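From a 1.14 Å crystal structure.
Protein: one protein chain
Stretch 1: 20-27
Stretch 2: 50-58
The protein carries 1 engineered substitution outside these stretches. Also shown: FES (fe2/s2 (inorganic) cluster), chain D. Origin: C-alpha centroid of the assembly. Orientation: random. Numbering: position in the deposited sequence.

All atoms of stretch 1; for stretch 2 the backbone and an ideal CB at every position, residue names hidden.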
ATOM      1  N   GLY B  20      -9.856   3.173   9.081  1.00 21.99           N
ATOM      2  CA  GLY B  20      -8.584   2.533   8.730  1.00 19.92           C
ATOM      3  C   GLY B  20      -8.617   1.667   7.489  1.00 18.87           C
ATOM      4  O   GLY B  20      -9.690   1.243   7.022  1.00 19.33           O
ATOM      5  N   ILE B  21      -7.432   1.373   6.972  1.00 16.58           N
ATOM      6  CA  ILE B  21      -7.320   0.465   5.827  1.00 15.29           C
ATOM      7  C   ILE B  21      -6.429  -0.751   6.092  1.00 13.57           C
ATOM      8  O   ILE B  21      -6.378  -1.662   5.242  1.00 14.63           O
ATOM      9  CB  ILE B  21      -6.807   1.156   4.579  1.00 15.59           C
ATOM     10  CG1 ILE B  21      -5.378   1.666   4.771  1.00 15.39           C
ATOM     11  CG2 ILE B  21      -7.728   2.273   4.157  1.00 16.72           C
ATOM     12  CD1 ILE B  21      -4.672   2.163   3.455  1.00 19.18           C
ATOM     13  N   ASN B  22      -5.711  -0.767   7.216  1.00 13.70           N
ATOM     14  CA  ASN B  22      -4.831  -1.856   7.596  1.00 13.25           C
ATOM     15  C   ASN B  22      -5.277  -2.427   8.952  1.00 14.00           C
ATOM     16  O   ASN B  22      -4.705  -2.085   9.970  1.00 14.68           O
ATOM     17  CB  ASN B  22      -3.366  -1.406   7.663  1.00 12.81           C
ATOM     18  CG  ASN B  22      -2.469  -2.465   8.195  1.00 12.48           C
ATOM     19  OD1 ASN B  22      -2.683  -3.652   7.943  1.00 13.68           O
ATOM     20  ND2 ASN B  22      -1.423  -2.056   8.896  1.00 13.61           N
ATOM     21  N   PRO B  23      -6.234  -3.358   8.962  1.00 14.09           N
ATOM     22  CA  PRO B  23      -6.660  -3.873  10.265  1.00 14.98           C
ATOM     23  C   PRO B  23      -5.665  -4.796  10.962  1.00 14.65           C
ATOM     24  O   PRO B  23      -5.756  -4.930  12.171  1.00 15.99           O
ATOM     25  CB  PRO B  23      -7.956  -4.643   9.944  1.00 15.68           C
ATOM     26  CG  PRO B  23      -7.902  -4.924   8.453  1.00 17.39           C
ATOM     27  CD  PRO B  23      -7.107  -3.794   7.847  1.00 15.35           C
ATOM     28  N   GLU B  24      -4.759  -5.444  10.223  1.00 13.03           N
ATOM     29  CA  GLU B  24      -4.056  -6.613  10.750  1.00 13.24           C
ATOM     30  C   GLU B  24      -2.532  -6.581  10.650  1.00 12.55           C
ATOM     31  O   GLU B  24      -1.896  -7.362  11.367  1.00 14.59           O
ATOM     32  CB  GLU B  24      -4.581  -7.878  10.063  1.00 12.47           C
ATOM     33  CG  GLU B  24      -6.047  -8.182  10.466  1.00 13.55           C
ATOM     34  CD  GLU B  24      -6.721  -9.299   9.681  1.00 11.70           C
ATOM     35  OE1 GLU B  24      -6.192  -9.666   8.614  1.00 12.52           O
ATOM     36  OE2 GLU B  24      -7.759  -9.856  10.157  1.00 11.69           O
ATOM     37  N   ILE B  25      -1.924  -5.771   9.760  1.00 13.35           N
ATOM     38  CA  ILE B  25      -0.524  -5.975   9.478  1.00 12.33           C
ATOM     39  C   ILE B  25       0.368  -5.080  10.364  1.00 12.43           C
ATOM     40  O   ILE B  25       0.281  -3.848  10.314  1.00 14.04           O
ATOM     41  CB  ILE B  25      -0.231  -5.744   7.956  1.00 13.14           C
ATOM     42  CG1 ILE B  25      -0.923  -6.842   7.112  1.00 14.49           C
ATOM     43  CG2 ILE B  25       1.277  -5.716   7.750  1.00 14.12           C
ATOM     44  CD1 ILE B  25      -0.731  -6.717   5.613  1.00 14.22           C
ATOM     45  N   ARG B  26       1.272  -5.698  11.115  1.00 13.31           N
ATOM     46  CA  ARG B  26       2.313  -4.951  11.828  1.00 12.87           C
ATOM     47  C   ARG B  26       1.762  -3.792  12.670  1.00 14.08           C
ATOM     48  O   ARG B  26       2.243  -2.656  12.619  1.00 13.50           O
ATOM     49  CB  ARG B  26       3.441  -4.538  10.876  1.00 13.73           C
ATOM     50  CG  ARG B  26       4.210  -5.788  10.376  1.00 13.76           C
ATOM     51  CD  ARG B  26       4.967  -5.596   9.088  1.00 13.94           C
ATOM     52  NE  ARG B  26       5.889  -4.473   9.134  1.00 13.23           N
ATOM     53  CZ  ARG B  26       6.484  -3.963   8.044  1.00 13.78           C
ATOM     54  NH1 ARG B  26       6.290  -4.500   6.856  1.00 14.65           N
ATOM     55  NH2 ARG B  26       7.251  -2.914   8.161  1.00 14.43           N
ATOM     56  N   LYS B  27       0.713  -4.085  13.424  1.00 13.65           N
ATOM     57  CA  LYS B  27      -0.002  -3.044  14.154  1.00 14.21           C
ATOM     58  C   LYS B  27       0.800  -2.473  15.330  1.00 14.79           C
ATOM     59  O   LYS B  27       0.457  -1.424  15.895  1.00 15.45           O
ATOM     60  CB  LYS B  27      -1.408  -3.527  14.557  1.00 14.66           C
ATOM     61  CG  LYS B  27      -2.296  -3.974  13.345  1.00 14.26           C
ATOM     62  CD  LYS B  27      -2.435  -2.870  12.285  1.00 15.98           C
ATOM     63  CE  LYS B  27      -3.222  -1.694  12.824  1.00 16.61           C
ATOM     64  NZ  LYS B  27      -3.417  -0.603  11.839  1.00 16.25           N
ATOM     65  N   UNK B  50      -0.174  -2.892  -2.309  1.00 10.63           N
ATOM     66  CA  UNK B  50      -0.783  -1.619  -1.892  1.00 11.02           C
ATOM     67  C   UNK B  50      -2.147  -1.820  -1.247  1.00 11.86           C
ATOM     68  O   UNK B  50      -2.885  -0.856  -1.066  1.00 13.05           O
ATOM     69  CB  UNK B  50      -0.919  -0.680  -3.093  1.00 11.02           C
ATOM     70  N   UNK B  51      -2.464  -3.066  -0.872  1.00 12.54           N
ATOM     71  CA  UNK B  51      -3.783  -3.358  -0.329  1.00 12.40           C
ATOM     72  C   UNK B  51      -3.776  -3.775   1.112  1.00 11.72           C
ATOM     73  O   UNK B  51      -4.852  -3.874   1.704  1.00 11.93           O
ATOM     74  CB  UNK B  51      -4.452  -4.456  -1.158  1.00 12.40           C
ATOM     75  N   UNK B  52      -2.613  -4.010   1.708  1.00 11.37           N
ATOM     76  CA  UNK B  52      -2.547  -4.369   3.122  1.00 12.01           C
ATOM     77  C   UNK B  52      -3.272  -5.669   3.418  1.00 11.25           C
ATOM     78  O   UNK B  52      -3.766  -5.858   4.537  1.00 12.71           O
ATOM     79  CB  UNK B  52      -3.135  -3.246   3.979  1.00 12.01           C
ATOM     80  N   UNK B  53      -3.332  -6.570   2.444  1.00 11.68           N
ATOM     81  CA  UNK B  53      -3.967  -7.899   2.656  1.00 12.30           C
ATOM     82  C   UNK B  53      -3.035  -9.044   2.305  1.00 11.54           C
ATOM     83  O   UNK B  53      -3.340 -10.195   2.584  1.00 13.45           O
ATOM     84  CB  UNK B  53      -5.244  -8.020   1.822  1.00 12.30           C
ATOM     85  N   UNK B  54      -1.911  -8.768   1.677  1.00 12.45           N
ATOM     86  CA  UNK B  54      -1.030  -9.820   1.234  1.00 12.16           C
ATOM     87  C   UNK B  54      -0.445 -10.647   2.375  1.00 12.06           C
ATOM     88  O   UNK B  54       0.043 -10.108   3.362  1.00 13.28           O
ATOM     89  CB  UNK B  54       0.104  -9.214   0.405  1.00 12.16           C
ATOM     90  N   UNK B  55      -0.487 -11.970   2.218  1.00 12.72           N
ATOM     91  CA  UNK B  55       0.178 -12.866   3.151  1.00 13.22           C
ATOM     92  C   UNK B  55       1.690 -12.779   3.042  1.00 13.13           C
ATOM     93  O   UNK B  55       2.382 -13.309   3.899  1.00 16.14           O
ATOM     94  CB  UNK B  55      -0.278 -14.307   2.913  1.00 13.22           C
ATOM     95  N   UNK B  56       2.193 -12.119   1.998  1.00 13.57           N
ATOM     96  CA  UNK B  56       3.655 -11.949   1.816  1.00 13.03           C
ATOM     97  C   UNK B  56       4.044 -10.460   1.859  1.00 12.82           C
ATOM     98  O   UNK B  56       5.100 -10.069   1.353  1.00 12.60           O
ATOM     99  CB  UNK B  56       4.103 -12.566   0.489  1.00 13.03           C
ATOM    100  N   UNK B  57       3.180  -9.657   2.476  1.00 11.84           N
ATOM    101  CA  UNK B  57       3.397  -8.219   2.564  1.00 11.83           C
ATOM    102  C   UNK B  57       4.851  -7.967   3.028  1.00 11.37           C
ATOM    103  O   UNK B  57       5.306  -8.596   3.980  1.00 12.91           O
ATOM    104  CB  UNK B  57       2.390  -7.575   3.519  1.00 11.83           C
ATOM    105  N   UNK B  58       5.596  -7.044   2.379  1.00 11.42           N
ATOM    106  CA  UNK B  58       5.181  -6.013   1.431  1.00 11.14           C
ATOM    107  C   UNK B  58       5.002  -6.434  -0.028  1.00 10.74           C
ATOM    108  O   UNK B  58       4.710  -5.587  -0.852  1.00 10.70           O
ATOM    109  CB  UNK B  58       6.210  -4.881   1.474  1.00 11.14           C
TER
HETATM  110 FE1  FES D 500      -1.989  -6.384  -2.038  1.00 15.67          FE
HETATM  111 FE2  FES D 500      -1.795  -7.497  -4.520  1.00 15.61          FE
HETATM  112  S1  FES D 500      -1.856  -8.515  -2.524  1.00 16.73           S
HETATM  113  S2  FES D 500      -1.789  -5.297  -3.974  1.00 14.80           S

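Position 50 lies out of reach of stretch 1, so that stretch sets no preference. The residue is Arg 50, and its guanidinium is hydrogen-bonded elsewhere in the structure.

At position 51 the CA-to-CB bond points away from stretch 1, and FE1 of the cluster lies nearby. A metal ligand such as cysteine or histidine fits. The residue is Cys 51, whose SG binds FE1 at 2.3 Å.

Position 52 points toward stretch 1. Its phi/psi of 62/29 is left-handed, a region most often taken by glycine or asparagine. The ideal CB lies 3.8 Å from Ile 21 O and 4.5 Å from Ile 25 CD1. Both isoleucines offer apolar surface, so a large apolar or aromatic side chain could suit despite the backbone. The residue is Trp 52. Its CD1 lies 4.0 Å from Ile 21 CD1. Its CE3 is 3.5 Å from Asn 22 CG and 4.4 Å from Ile 25 CB, which sits at the ring edge.

At position 53 CA-to-CB points away, and the ideal CB is far from stretch 1. A long donor could turn back to the carbonyl of Ile 21, so arginine or lysine would suit. The residue is Arg 53. Its NH1 donates to Ile 21 O at 2.9 Å, which ties the two stretches together, and to Trp 52 O at 3.0 Å within its own stretch. Pro 23 CD packs over one guanidinium face, 3.5 Å from NH1.

Position 54 points sideways and begins a type I turn. A short side chain with an acceptor, such as serine, threonine, aspartate or asparagine, could take the N-H of position 56. The residue is Ser 54, whose OG accepts from the backbone N of position 56 at 2.9 Å.

At position 55 the ideal CB points away from stretch 1, and phi/psi is ordinary, so many residues would suit. It is Gly 55, which has no side chain to point.

Position 56 is out of reach, and many polar residues would fit. It is Thr 56.

Position 57 points toward stretch 1, its ideal CB 3.9 Å from Ile 25 CD1. Leucine, methionine or an aromatic would suit. The residue is Phe 57. Its CG lies 3.8 Å from Ile 25 CD1, and Arg 26 NH1 approaches the ring edge, 4.1 Å from CE1.

Position 58 points sideways and follows a cis peptide bond, which strongly favours proline. It is Pro 58.

Stretch 2, residues 50-58: RCWRSGTFP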
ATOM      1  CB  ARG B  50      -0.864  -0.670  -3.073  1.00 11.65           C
ATOM      2  CG  ARG B  50       0.540  -0.374  -3.680  1.00 10.44           C
ATOM      3  CD  ARG B  50       0.521   0.753  -4.680  1.00 10.47           C
ATOM      4  NE  ARG B  50      -0.244   0.393  -5.885  1.00 11.27           N
ATOM      5  CZ  ARG B  50      -0.319   1.156  -6.963  1.00 10.50           C
ATOM      6  NH1 ARG B  50       0.394   2.275  -7.064  1.00 11.58           N
ATOM      7  NH2 ARG B  50      -1.089   0.786  -7.986  1.00 11.42           N
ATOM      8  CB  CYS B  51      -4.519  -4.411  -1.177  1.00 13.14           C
ATOM      9  SG  CYS B  51      -3.987  -6.108  -0.953  1.00 12.81           S
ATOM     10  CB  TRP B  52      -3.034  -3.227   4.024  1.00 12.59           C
ATOM     11  CG  TRP B  52      -2.192  -2.007   3.757  1.00 12.06           C
ATOM     12  CD1 TRP B  52      -2.416  -1.096   2.789  1.00 13.56           C
ATOM     13  CD2 TRP B  52      -0.976  -1.623   4.430  1.00 11.57           C
ATOM     14  NE1 TRP B  52      -1.410  -0.132   2.806  1.00 12.43           N
ATOM     15  CE2 TRP B  52      -0.510  -0.448   3.783  1.00 11.92           C
ATOM     16  CE3 TRP B  52      -0.238  -2.132   5.511  1.00 12.50           C
ATOM     17  CZ2 TRP B  52       0.642   0.217   4.202  1.00 12.21           C
ATOM     18  CZ3 TRP B  52       0.916  -1.458   5.917  1.00 12.65           C
ATOM     19  CH2 TRP B  52       1.351  -0.305   5.247  1.00 13.47           C
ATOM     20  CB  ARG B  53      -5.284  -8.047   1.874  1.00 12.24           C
ATOM     21  CG  ARG B  53      -6.371  -7.007   2.155  1.00 12.12           C
ATOM     22  CD  ARG B  53      -6.868  -7.025   3.608  1.00 11.87           C
ATOM     23  NE  ARG B  53      -7.929  -6.049   3.837  1.00 12.91           N
ATOM     24  CZ  ARG B  53      -7.702  -4.812   4.263  1.00 12.69           C
ATOM     25  NH1 ARG B  53      -6.440  -4.416   4.489  1.00 15.21           N
ATOM     26  NH2 ARG B  53      -8.720  -3.969   4.442  1.00 15.15           N
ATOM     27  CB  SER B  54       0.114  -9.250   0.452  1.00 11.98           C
ATOM     28  OG  SER B  54       0.937 -10.364   0.090  1.00 11.70           O
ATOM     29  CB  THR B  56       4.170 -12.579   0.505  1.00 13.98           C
ATOM     30  OG1 THR B  56       3.441 -12.021  -0.583  1.00 13.69           O
ATOM     31  CG2 THR B  56       3.953 -14.087   0.547  1.00 14.54           C
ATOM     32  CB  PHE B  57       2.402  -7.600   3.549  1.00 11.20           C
ATOM     33  CG  PHE B  57       2.383  -6.108   3.497  1.00 12.03           C
ATOM     34  CD1 PHE B  57       3.232  -5.346   4.312  1.00 12.16           C
ATOM     35  CD2 PHE B  57       1.491  -5.459   2.649  1.00 13.05           C
ATOM     36  CE1 PHE B  57       3.234  -3.969   4.244  1.00 14.24           C
ATOM     37  CE2 PHE B  57       1.506  -4.071   2.546  1.00 11.93           C
ATOM     38  CZ  PHE B  57       2.349  -3.316   3.349  1.00 13.79           C
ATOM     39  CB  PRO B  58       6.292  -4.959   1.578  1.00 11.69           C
ATOM     40  CG  PRO B  58       7.500  -5.749   1.878  1.00 11.85           C
ATOM     41  CD  PRO B  58       6.986  -6.819   2.826  1.00 12.02           C
TER
HETATM   42  O   HOH W   1      -4.597  -5.818   7.372  1.00 15.91           O
HETATM   43  O   HOH W   2      -4.990  -8.432   6.527  1.00 21.82           O
HETATM   44  O   HOH W   3       5.711  -7.343   6.436  1.00 20.27           O
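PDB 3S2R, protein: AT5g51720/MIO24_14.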